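Local coordinates for Lic11098 (Leptospira interrogans serogroup Icterohaemorrhagiae serovar copenhageni, PDB 4U08), which is of unknown function but, as a leucine-rich repeat protein of a pathogen, is regarded as a virulence factor and may bind partner molecules, at residues A[260-265]-A[278-283]. Numbering follows the deposited sequence.
With ZN (zinc ion), chain E.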
ATOM      1  N   ASN A 260     -10.870   9.674  -8.390  1.00 30.73           N
ATOM      2  CA  ASN A 260     -10.011  10.707  -8.936  1.00 31.03           C
ATOM      3  C   ASN A 260     -10.930  11.574  -9.809  1.00 34.82           C
ATOM      4  O   ASN A 260     -12.157  11.479  -9.669  1.00 34.00           O
ATOM      5  CB  ASN A 260      -8.787  10.144  -9.671  1.00 27.17           C
ATOM      6  CG  ASN A 260      -7.649   9.877  -8.713  1.00 42.02           C
ATOM      7  OD1 ASN A 260      -6.910  10.783  -8.353  1.00 38.44           O
ATOM      8  ND2 ASN A 260      -7.539   8.660  -8.197  1.00 32.12           N
ATOM      9  N   GLN A 261     -10.389  12.378 -10.697  1.00 32.66           N
ATOM     10  CA  GLN A 261     -11.235  13.240 -11.516  1.00 32.83           C
ATOM     11  C   GLN A 261     -10.858  13.059 -12.963  1.00 34.14           C
ATOM     12  O   GLN A 261     -10.875  14.009 -13.740  1.00 35.47           O
ATOM     13  CB  GLN A 261     -11.147  14.712 -11.038  1.00 34.03           C
ATOM     14  CG  GLN A 261     -11.345  14.907  -9.521  1.00 49.05           C
ATOM     15  CD  GLN A 261     -11.110  16.316  -8.986  1.00 66.36           C
ATOM     16  OE1 GLN A 261     -11.412  16.608  -7.816  1.00 59.15           O
ATOM     17  NE2 GLN A 261     -10.574  17.226  -9.807  1.00 53.52           N
ATOM     18  N   LEU A 262     -10.499  11.807 -13.343  1.00 28.99           N
ATOM     19  CA  LEU A 262     -10.077  11.480 -14.708  1.00 27.68           C
ATOM     20  C   LEU A 262     -11.206  11.609 -15.702  1.00 32.39           C
ATOM     21  O   LEU A 262     -12.286  11.123 -15.431  1.00 33.30           O
ATOM     22  CB  LEU A 262      -9.483  10.043 -14.796  1.00 27.77           C
ATOM     23  CG  LEU A 262      -8.221   9.800 -13.968  1.00 30.70           C
ATOM     24  CD1 LEU A 262      -7.915   8.316 -13.898  1.00 32.17           C
ATOM     25  CD2 LEU A 262      -7.038  10.550 -14.580  1.00 30.44           C
ATOM     26  N   THR A 263     -10.950  12.208 -16.846  1.00 30.91           N
ATOM     27  CA  THR A 263     -11.978  12.386 -17.880  1.00 33.73           C
ATOM     28  C   THR A 263     -11.673  11.480 -19.059  1.00 39.70           C
ATOM     29  O   THR A 263     -12.596  10.996 -19.725  1.00 40.18           O
ATOM     30  CB  THR A 263     -12.117  13.868 -18.284  1.00 40.89           C
ATOM     31  OG1 THR A 263     -10.846  14.378 -18.686  1.00 44.78           O
ATOM     32  CG2 THR A 263     -12.679  14.723 -17.163  1.00 36.15           C
ATOM     33  N   THR A 264     -10.376  11.210 -19.293  1.00 34.40           N
ATOM     34  CA  THR A 264      -9.949  10.327 -20.380  1.00 35.09           C
ATOM     35  C   THR A 264      -8.723   9.505 -19.937  1.00 38.24           C
ATOM     36  O   THR A 264      -8.064   9.854 -18.944  1.00 38.47           O
ATOM     37  CB  THR A 264      -9.630  11.084 -21.725  1.00 49.96           C
ATOM     38  OG1 THR A 264      -8.347  11.703 -21.676  1.00 51.72           O
ATOM     39  CG2 THR A 264     -10.698  12.080 -22.163  1.00 51.86           C
ATOM     40  N   LEU A 265      -8.416   8.441 -20.702  1.00 32.87           N
ATOM     41  CA  LEU A 265      -7.236   7.612 -20.451  1.00 33.01           C
ATOM     42  C   LEU A 265      -6.305   7.740 -21.635  1.00 37.57           C
ATOM     43  O   LEU A 265      -6.793   7.709 -22.776  1.00 38.58           O
ATOM     44  CB  LEU A 265      -7.598   6.124 -20.249  1.00 32.69           C
ATOM     45  CG  LEU A 265      -8.480   5.788 -19.043  1.00 37.47           C
ATOM     46  CD1 LEU A 265      -8.935   4.345 -19.124  1.00 38.44           C
ATOM     47  CD2 LEU A 265      -7.777   6.133 -17.674  1.00 39.55           C
ATOM     48  N   LEU A 278      -7.884  -2.991 -12.971  1.00 26.27           N
ATOM     49  CA  LEU A 278      -7.983  -1.584 -13.311  1.00 25.76           C
ATOM     50  C   LEU A 278      -9.253  -1.032 -12.666  1.00 30.72           C
ATOM     51  O   LEU A 278     -10.377  -1.410 -13.036  1.00 29.47           O
ATOM     52  CB  LEU A 278      -7.935  -1.379 -14.841  1.00 25.73           C
ATOM     53  CG  LEU A 278      -8.022   0.072 -15.343  1.00 29.32           C
ATOM     54  CD1 LEU A 278      -6.933   0.956 -14.726  1.00 27.33           C
ATOM     55  CD2 LEU A 278      -8.037   0.133 -16.871  1.00 31.46           C
ATOM     56  N   ASP A 279      -9.064  -0.212 -11.618  1.00 26.43           N
ATOM     57  CA  ASP A 279     -10.160   0.349 -10.863  1.00 28.52           C
ATOM     58  C   ASP A 279     -10.285   1.836 -11.148  1.00 35.65           C
ATOM     59  O   ASP A 279      -9.470   2.635 -10.690  1.00 36.49           O
ATOM     60  CB  ASP A 279     -10.001   0.062  -9.354  1.00 29.72           C
ATOM     61  CG  ASP A 279     -11.177   0.478  -8.467  1.00 36.38           C
ATOM     62  OD1 ASP A 279     -12.069   1.208  -8.954  1.00 34.59           O
ATOM     63  OD2 ASP A 279     -11.185   0.097  -7.275  1.00 40.18           O
ATOM     64  N   LEU A 280     -11.299   2.199 -11.925  1.00 30.74           N
ATOM     65  CA  LEU A 280     -11.536   3.589 -12.298  1.00 28.66           C
ATOM     66  C   LEU A 280     -12.850   4.076 -11.743  1.00 31.83           C
ATOM     67  O   LEU A 280     -13.386   5.042 -12.238  1.00 32.17           O
ATOM     68  CB  LEU A 280     -11.498   3.729 -13.819  1.00 27.84           C
ATOM     69  CG  LEU A 280     -10.141   3.598 -14.469  1.00 31.51           C
ATOM     70  CD1 LEU A 280     -10.261   3.075 -15.860  1.00 29.80           C
ATOM     71  CD2 LEU A 280      -9.403   4.927 -14.456  1.00 32.25           C
ATOM     72  N   ASP A 281     -13.347   3.435 -10.685  1.00 31.90           N
ATOM     73  CA  ASP A 281     -14.612   3.798 -10.037  1.00 32.75           C
ATOM     74  C   ASP A 281     -14.555   5.257  -9.545  1.00 39.35           C
ATOM     75  O   ASP A 281     -13.503   5.710  -9.107  1.00 37.29           O
ATOM     76  CB  ASP A 281     -14.841   2.879  -8.845  1.00 33.75           C
ATOM     77  CG  ASP A 281     -16.200   3.050  -8.203  1.00 42.06           C
ATOM     78  OD1 ASP A 281     -17.117   2.291  -8.556  1.00 40.14           O
ATOM     79  OD2 ASP A 281     -16.354   3.966  -7.371  1.00 50.38           O
ATOM     80  N   GLY A 282     -15.672   5.974  -9.650  1.00 37.30           N
ATOM     81  CA  GLY A 282     -15.767   7.351  -9.168  1.00 37.37           C
ATOM     82  C   GLY A 282     -15.010   8.408  -9.940  1.00 42.23           C
ATOM     83  O   GLY A 282     -14.709   9.469  -9.398  1.00 44.82           O
ATOM     84  N   ASN A 283     -14.709   8.156 -11.200  1.00 36.76           N
ATOM     85  CA  ASN A 283     -14.063   9.145 -12.051  1.00 35.96           C
ATOM     86  C   ASN A 283     -15.122   9.828 -12.918  1.00 39.12           C
ATOM     87  O   ASN A 283     -16.317   9.681 -12.645  1.00 39.93           O
ATOM     88  CB  ASN A 283     -12.914   8.543 -12.860  1.00 33.21           C
ATOM     89  CG  ASN A 283     -11.712   8.312 -11.989  1.00 42.81           C
ATOM     90  OD1 ASN A 283     -10.890   9.198 -11.808  1.00 29.99           O
ATOM     91  ND2 ASN A 283     -11.642   7.160 -11.342  1.00 32.54           N
TER
HETATM   92 ZN    ZN E 503     -18.740   2.853  -7.035  1.00 73.31          ZN
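The side-chain amide of N283 is gripped at both ends. Its OD1 accepts the backbone N-H of L262, with L262 N and N283 OD1 3.1 Å apart; the donor lies in the amide plane, on a lone pair of the oxygen, and the bond is nearly straight at 160°. N283 ND2 donates to L280 O, 2.9 Å away, from above the L280 carbonyl plane though close to its own amide plane, and also to L257 O, one coil earlier. CG sits beside its own backbone N (chi1 -75°), which brings the amide end over to 260-265. Asparagine suits this buried place because one short side chain offers both acceptor and donor to the backbone. This is the asparagine ladder of leucine-rich repeats: one repeat back, N260 OD1 takes the N-H of L239 and ND2 gives to L234 O and L257 O, so L257 O receives both asparagines.

Leucines fill the interior beside the ladder. L280 meets L265 tip to tip, CD1 to CD1 at 3.7 Å, while its CD2 touches CD1 of L262, whose side chain crosses it at about a right angle. G282 takes the third position of the type II turn L280-N283, where positive phi (71°) is easy for glycine. D281 binds a zinc ion with OD1 at 2.3 Å and OD2 more loosely at 2.7 Å; its N-H bonds D279 OD1 in an Asx turn.

The contact joins the loop following strand 254-256 to the turn after strand 277-279, whose next parallel neighbour, strand 300-302, packs L301 against L278.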